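Local coordinates for protein erythrocyte binding antigen 140 (Plasmodium falciparum, PDB 4GF2) that probably binds glycophorin C, a sialic-acid-bearing receptor on the host red cell, through the two tandem Duffy-binding-like domains that make up this fragment, at residues A[326-331]-A[533-538]; A[334-339]-A[540-545]. The protein carries 3 engineered substitutions. All coordinates share one frame; numbering follows the deposited sequence.

Contact 1 of 2, residues A[326-331]-A[533-538]. Engineered in segment 326-331: Ala329 (natural residue Thr). With GOL (glycerol), chain I.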
loop_
_atom_site.group_PDB
_atom_site.type_symbol
_atom_site.label_atom_id
_atom_site.label_comp_id
_atom_site.label_asym_id
_atom_site.label_seq_id
_atom_site.Cartn_x
_atom_site.Cartn_y
_atom_site.Cartn_z
ATOM N N TRP A 326 19.080 -18.475 26.723
ATOM C CA TRP A 326 18.743 -17.074 26.904
ATOM C C TRP A 326 20.019 -16.258 26.777
ATOM O O TRP A 326 21.081 -16.679 27.233
ATOM C CB TRP A 326 18.082 -16.858 28.263
ATOM C CG TRP A 326 16.662 -17.320 28.280
ATOM C CD1 TRP A 326 16.217 -18.610 28.230
ATOM C CD2 TRP A 326 15.494 -16.496 28.339
ATOM N NE1 TRP A 326 14.844 -18.639 28.258
ATOM C CE2 TRP A 326 14.375 -17.353 28.323
ATOM C CE3 TRP A 326 15.285 -15.116 28.405
ATOM C CZ2 TRP A 326 13.069 -16.874 28.370
ATOM C CZ3 TRP A 326 13.987 -14.644 28.454
ATOM C CH2 TRP A 326 12.896 -15.521 28.435
ATOM N N ASN A 327 19.913 -15.100 26.139
ATOM C CA ASN A 327 21.064 -14.243 25.904
ATOM C C ASN A 327 21.073 -13.053 26.852
ATOM O O ASN A 327 20.263 -12.143 26.720
ATOM C CB ASN A 327 21.067 -13.763 24.451
ATOM C CG ASN A 327 22.179 -12.775 24.161
ATOM O OD1 ASN A 327 23.139 -12.658 24.921
ATOM N ND2 ASN A 327 22.053 -12.055 23.055
ATOM N N CYS A 328 22.003 -13.066 27.804
ATOM C CA CYS A 328 22.131 -11.985 28.779
ATOM C C CYS A 328 23.429 -11.206 28.571
ATOM O O CYS A 328 23.950 -10.611 29.513
ATOM C CB CYS A 328 22.123 -12.545 30.209
ATOM S SG CYS A 328 20.779 -13.699 30.605
ATOM N N ALA A 329 23.953 -11.203 27.348
ATOM C CA ALA A 329 25.274 -10.624 27.102
ATOM C C ALA A 329 25.412 -9.904 25.758
ATOM O O ALA A 329 26.512 -9.798 25.221
ATOM C CB ALA A 329 26.335 -11.707 27.220
ATOM N N GLY A 330 24.306 -9.407 25.219
ATOM C CA GLY A 330 24.349 -8.647 23.981
ATOM C C GLY A 330 24.781 -7.212 24.222
ATOM O O GLY A 330 25.042 -6.822 25.359
ATOM N N THR A 331 24.863 -6.423 23.153
ATOM C CA THR A 331 25.236 -5.014 23.270
ATOM C C THR A 331 24.165 -4.234 24.027
ATOM O O THR A 331 24.444 -3.195 24.620
ATOM C CB THR A 331 25.445 -4.367 21.887
ATOM O OG1 THR A 331 24.342 -4.693 21.034
ATOM C CG2 THR A 331 26.733 -4.870 21.246
ATOM N N LYS A 533 20.550 -19.993 37.271
ATOM C CA LYS A 533 20.704 -19.209 38.489
ATOM C C LYS A 533 21.288 -17.835 38.182
ATOM O O LYS A 533 20.831 -16.828 38.719
ATOM C CB LYS A 533 21.599 -19.940 39.490
ATOM C CG LYS A 533 21.827 -19.171 40.780
ATOM C CD LYS A 533 22.747 -19.924 41.728
ATOM C CE LYS A 533 23.084 -19.092 42.958
ATOM N NZ LYS A 533 21.882 -18.750 43.769
ATOM N N SER A 534 22.298 -17.790 37.321
ATOM C CA SER A 534 22.892 -16.514 36.938
ATOM C C SER A 534 21.895 -15.662 36.152
ATOM O O SER A 534 21.809 -14.452 36.362
ATOM C CB SER A 534 24.187 -16.718 36.142
ATOM O OG SER A 534 23.995 -17.548 35.013
ATOM N N GLU A 535 21.130 -16.298 35.269
ATOM C CA GLU A 535 20.126 -15.591 34.485
ATOM C C GLU A 535 19.101 -14.973 35.424
ATOM O O GLU A 535 18.712 -13.813 35.273
ATOM C CB GLU A 535 19.425 -16.546 33.523
ATOM C CG GLU A 535 20.324 -17.122 32.449
ATOM C CD GLU A 535 19.624 -18.189 31.628
ATOM O OE1 GLU A 535 18.451 -18.492 31.927
ATOM O OE2 GLU A 535 20.244 -18.722 30.685
ATOM N N TYR A 536 18.673 -15.769 36.397
ATOM C CA TYR A 536 17.719 -15.329 37.403
ATOM C C TYR A 536 18.246 -14.118 38.161
ATOM O O TYR A 536 17.542 -13.125 38.326
ATOM C CB TYR A 536 17.437 -16.473 38.377
ATOM C CG TYR A 536 16.627 -16.076 39.587
ATOM C CD1 TYR A 536 15.239 -16.084 39.553
ATOM C CD2 TYR A 536 17.249 -15.701 40.769
ATOM C CE1 TYR A 536 14.494 -15.726 40.662
ATOM C CE2 TYR A 536 16.513 -15.342 41.881
ATOM C CZ TYR A 536 15.136 -15.357 41.822
ATOM O OH TYR A 536 14.400 -14.998 42.927
ATOM N N GLU A 537 19.494 -14.206 38.612
ATOM C CA GLU A 537 20.106 -13.143 39.399
ATOM C C GLU A 537 20.184 -11.838 38.619
ATOM O O GLU A 537 19.902 -10.768 39.157
ATOM C CB GLU A 537 21.505 -13.559 39.852
ATOM C CG GLU A 537 21.505 -14.618 40.940
ATOM C CD GLU A 537 22.902 -15.078 41.302
ATOM O OE1 GLU A 537 23.834 -14.827 40.511
ATOM O OE2 GLU A 537 23.068 -15.687 42.380
ATOM N N LYS A 538 20.573 -11.934 37.351
ATOM C CA LYS A 538 20.656 -10.761 36.491
ATOM C C LYS A 538 19.317 -10.039 36.439
ATOM O O LYS A 538 19.231 -8.846 36.728
ATOM C CB LYS A 538 21.079 -11.159 35.074
ATOM C CG LYS A 538 22.564 -11.458 34.919
ATOM C CD LYS A 538 22.918 -11.737 33.463
ATOM C CE LYS A 538 24.417 -11.924 33.266
ATOM N NZ LYS A 538 24.927 -13.157 33.926
HETATM C C1 GOL I . 24.732 -15.120 29.084
HETATM O O1 GOL I . 23.749 -16.020 28.623
HETATM C C2 GOL I . 25.253 -15.596 30.435
HETATM O O2 GOL I . 25.880 -16.852 30.293
HETATM C C3 GOL I . 24.099 -15.697 31.426
HETATM O O3 GOL I . 24.602 -15.911 32.725
HETATM O O HOH W 1 19.303 -20.475 28.785
#
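A disulfide-pinned loop of the second Duffy-binding-like domain lies against helix 518-548, with Cys328 meeting Glu535 and Lys538, one helical turn apart. Cys328 CB sits 3.4 Å from Lys538 CD, while its SG, bonded to Cys340, lies 3.9 Å from Glu535 CG. The small, nonpolar cystine packs on the methylenes of two charged residues, whose polar ends reach past it to a water and a glycerol. Glu535, extended beyond CG, carries its carboxylate to Trp326, where OE2 comes 3.7 Å from CB. No direct hydrogen bond joins the segments; one water does, accepting from Trp326 N at 2.9 Å and donating to Glu535 OE2 at 2.8 Å. Glu535 OE1 forms a salt bridge with Lys532 of its own helix and accepts a hydrogen bond from Trp486 NE1 of helix 478-508, restraining the carboxylate. Trp326 NE1 hydrogen-bonds Asp489 OD2, and its ring meets Trp486 edge-to-face. The glycerol, probably from the crystallisation liquor, adds a second bridge: O3 bonds Ser534 OG at 2.9 Å and takes a bond from Lys538 NZ at 3.0 Å, O1 only weakly reaching Trp326 O. Within the loop, Asn327 OD1 accepts from N of engineered Ala329, forming an Asx turn.

Contact 2 of 2, residues A[334-339]-A[540-545]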
loop_
_atom_site.group_PDB
_atom_site.type_symbol
_atom_site.label_atom_id
_atom_site.label_comp_id
_atom_site.label_asym_id
_atom_site.label_seq_id
_atom_site.Cartn_x
_atom_site.Cartn_y
_atom_site.Cartn_z
ATOM N N ASN A 334 24.503 -2.962 27.592
ATOM C CA ASN A 334 25.179 -1.710 27.905
ATOM C C ASN A 334 24.197 -0.705 28.510
ATOM O O ASN A 334 24.427 -0.182 29.601
ATOM C CB ASN A 334 25.845 -1.118 26.659
ATOM C CG ASN A 334 26.945 -2.012 26.097
ATOM O OD1 ASN A 334 26.958 -2.321 24.905
ATOM N ND2 ASN A 334 27.876 -2.425 26.954
ATOM N N LYS A 335 23.097 -0.450 27.807
ATOM C CA LYS A 335 22.076 0.473 28.295
ATOM C C LYS A 335 21.104 -0.219 29.252
ATOM O O LYS A 335 20.584 0.406 30.173
ATOM C CB LYS A 335 21.297 1.081 27.127
ATOM C CG LYS A 335 20.280 2.138 27.549
ATOM C CD LYS A 335 19.192 2.343 26.501
ATOM C CE LYS A 335 19.465 3.540 25.605
ATOM N NZ LYS A 335 18.315 3.814 24.697
ATOM N N PHE A 336 20.858 -1.508 29.030
ATOM C CA PHE A 336 19.900 -2.250 29.842
ATOM C C PHE A 336 20.520 -3.480 30.496
ATOM O O PHE A 336 20.150 -4.609 30.168
ATOM C CB PHE A 336 18.715 -2.699 28.988
ATOM C CG PHE A 336 17.985 -1.574 28.317
ATOM C CD1 PHE A 336 17.095 -0.786 29.028
ATOM C CD2 PHE A 336 18.174 -1.315 26.970
ATOM C CE1 PHE A 336 16.414 0.246 28.407
ATOM C CE2 PHE A 336 17.496 -0.288 26.346
ATOM C CZ PHE A 336 16.616 0.494 27.065
ATOM N N PRO A 337 21.450 -3.271 31.439
ATOM C CA PRO A 337 22.063 -4.399 32.149
ATOM C C PRO A 337 21.037 -5.202 32.942
ATOM O O PRO A 337 20.130 -4.619 33.536
ATOM C CB PRO A 337 23.060 -3.722 33.093
ATOM C CG PRO A 337 22.521 -2.355 33.294
ATOM C CD PRO A 337 21.882 -1.975 31.986
ATOM N N GLY A 338 21.181 -6.525 32.937
ATOM C CA GLY A 338 20.287 -7.407 33.669
ATOM C C GLY A 338 19.219 -8.043 32.795
ATOM O O GLY A 338 18.493 -8.935 33.236
ATOM N N THR A 339 19.122 -7.585 31.553
ATOM C CA THR A 339 18.126 -8.087 30.617
ATOM C C THR A 339 18.556 -9.416 29.998
ATOM O O THR A 339 19.722 -9.609 29.662
ATOM C CB THR A 339 17.885 -7.070 29.479
ATOM O OG1 THR A 339 17.337 -5.859 30.018
ATOM C CG2 THR A 339 16.926 -7.638 28.439
ATOM N N VAL A 540 16.578 -10.409 38.258
ATOM C CA VAL A 540 16.097 -9.991 39.565
ATOM C C VAL A 540 16.714 -8.650 39.938
ATOM O O VAL A 540 16.044 -7.775 40.490
ATOM C CB VAL A 540 16.438 -11.035 40.643
ATOM C CG1 VAL A 540 16.447 -10.403 42.030
ATOM C CG2 VAL A 540 15.451 -12.190 40.585
ATOM N N ASP A 541 17.995 -8.492 39.626
ATOM C CA ASP A 541 18.717 -7.275 39.967
ATOM C C ASP A 541 18.112 -6.085 39.238
ATOM O O ASP A 541 17.921 -5.020 39.823
ATOM C CB ASP A 541 20.195 -7.420 39.604
ATOM C CG ASP A 541 21.042 -6.287 40.144
ATOM O OD1 ASP A 541 20.833 -5.885 41.309
ATOM O OD2 ASP A 541 21.922 -5.799 39.404
ATOM N N LYS A 542 17.805 -6.270 37.958
ATOM C CA LYS A 542 17.219 -5.204 37.155
ATOM C C LYS A 542 15.811 -4.886 37.636
ATOM O O LYS A 542 15.448 -3.720 37.791
ATOM C CB LYS A 542 17.184 -5.595 35.676
ATOM C CG LYS A 542 16.423 -4.608 34.802
ATOM C CD LYS A 542 16.478 -4.994 33.334
ATOM C CE LYS A 542 15.525 -4.147 32.503
ATOM N NZ LYS A 542 15.867 -2.698 32.538
ATOM N N TYR A 543 15.022 -5.927 37.867
ATOM C CA TYR A 543 13.657 -5.759 38.337
ATOM C C TYR A 543 13.654 -4.943 39.624
ATOM O O TYR A 543 12.815 -4.065 39.812
ATOM C CB TYR A 543 13.008 -7.122 38.574
ATOM C CG TYR A 543 11.631 -7.049 39.193
ATOM C CD1 TYR A 543 11.472 -6.943 40.570
ATOM C CD2 TYR A 543 10.490 -7.089 38.403
ATOM C CE1 TYR A 543 10.216 -6.876 41.142
ATOM C CE2 TYR A 543 9.229 -7.024 38.964
ATOM C CZ TYR A 543 9.098 -6.918 40.335
ATOM O OH TYR A 543 7.845 -6.852 40.901
ATOM N N THR A 544 14.608 -5.235 40.501
ATOM C CA THR A 544 14.700 -4.567 41.794
ATOM C C THR A 544 15.186 -3.128 41.649
ATOM O O THR A 544 14.570 -2.199 42.172
ATOM C CB THR A 544 15.662 -5.313 42.730
ATOM O OG1 THR A 544 15.210 -6.660 42.909
ATOM C CG2 THR A 544 15.735 -4.622 44.083
ATOM N N LYS A 545 16.299 -2.951 40.944
ATOM C CA LYS A 545 16.868 -1.626 40.737
ATOM C C LYS A 545 15.896 -0.715 39.994
ATOM O O LYS A 545 15.759 0.460 40.335
ATOM C CB LYS A 545 18.193 -1.725 39.977
ATOM C CG LYS A 545 19.333 -2.281 40.814
ATOM C CD LYS A 545 20.608 -2.438 40.003
ATOM C CE LYS A 545 21.771 -2.863 40.885
ATOM N NZ LYS A 545 22.974 -3.240 40.094
#
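The Phe336 ring has Lys335 CG over one face, 3.9 Å above the plane and offset toward the rim, and Lys542 NZ at its edge, near the plane and 4.2 Å from CD1. The ammonium is therefore not placed over this ring; its cation-pi partner is Phe479 of helix 478-508, and its salt bridge is with Asp546, one turn further along its own helix. Lys542 suits the place because its long aliphatic chain does the packing. With CG anti to the backbone N (chi1 173°), the chain runs across the loop: CD passes 3.7 Å from Pro337 O, and CE lies 3.5 Å from Thr339 OG1, the two side chains alongside and pointing the same way. The loop forms a type II beta turn from Phe336 to Thr339, in this second Duffy-binding-like domain. Gly338 takes the turn's positive phi, 100°, at backbone angles that suit glycine; its CA is 4.1 Å from Lys542 CB, where a CB would run into Lys542 CB. Pro337 fits the preceding position with its phi of -62°. Thr339 OG1 donates to Phe336 O at 3.1 Å, from above the carbonyl plane, supplementing the weak backbone bond from Thr339 N.

In the fold
Contacts 1 and 2 are neighbouring parts of one interface, their centres 9 Å apart, in which a single loop between helices 308-314 and 343-346 follows helix 518-548 for about two turns. The earlier loop segment meets the earlier helix segment. They also touch directly: Cys328 CB lies 3.8 Å from Thr339 O, and Lys538 CB lies 3.9 Å from Gly338 O. The Cys328-Cys340 disulfide ties the first loop segment to the residue after the second. Helix 478-508 backs both, through Trp486 and Asp489 at contact 1 and Phe479 and Trp482 at contact 2. The glycerol, probably from the crystallisation liquor, lies at contact 1, bonded to Ser534 and Lys538. Each centre is about 40 Å from the chain's centre.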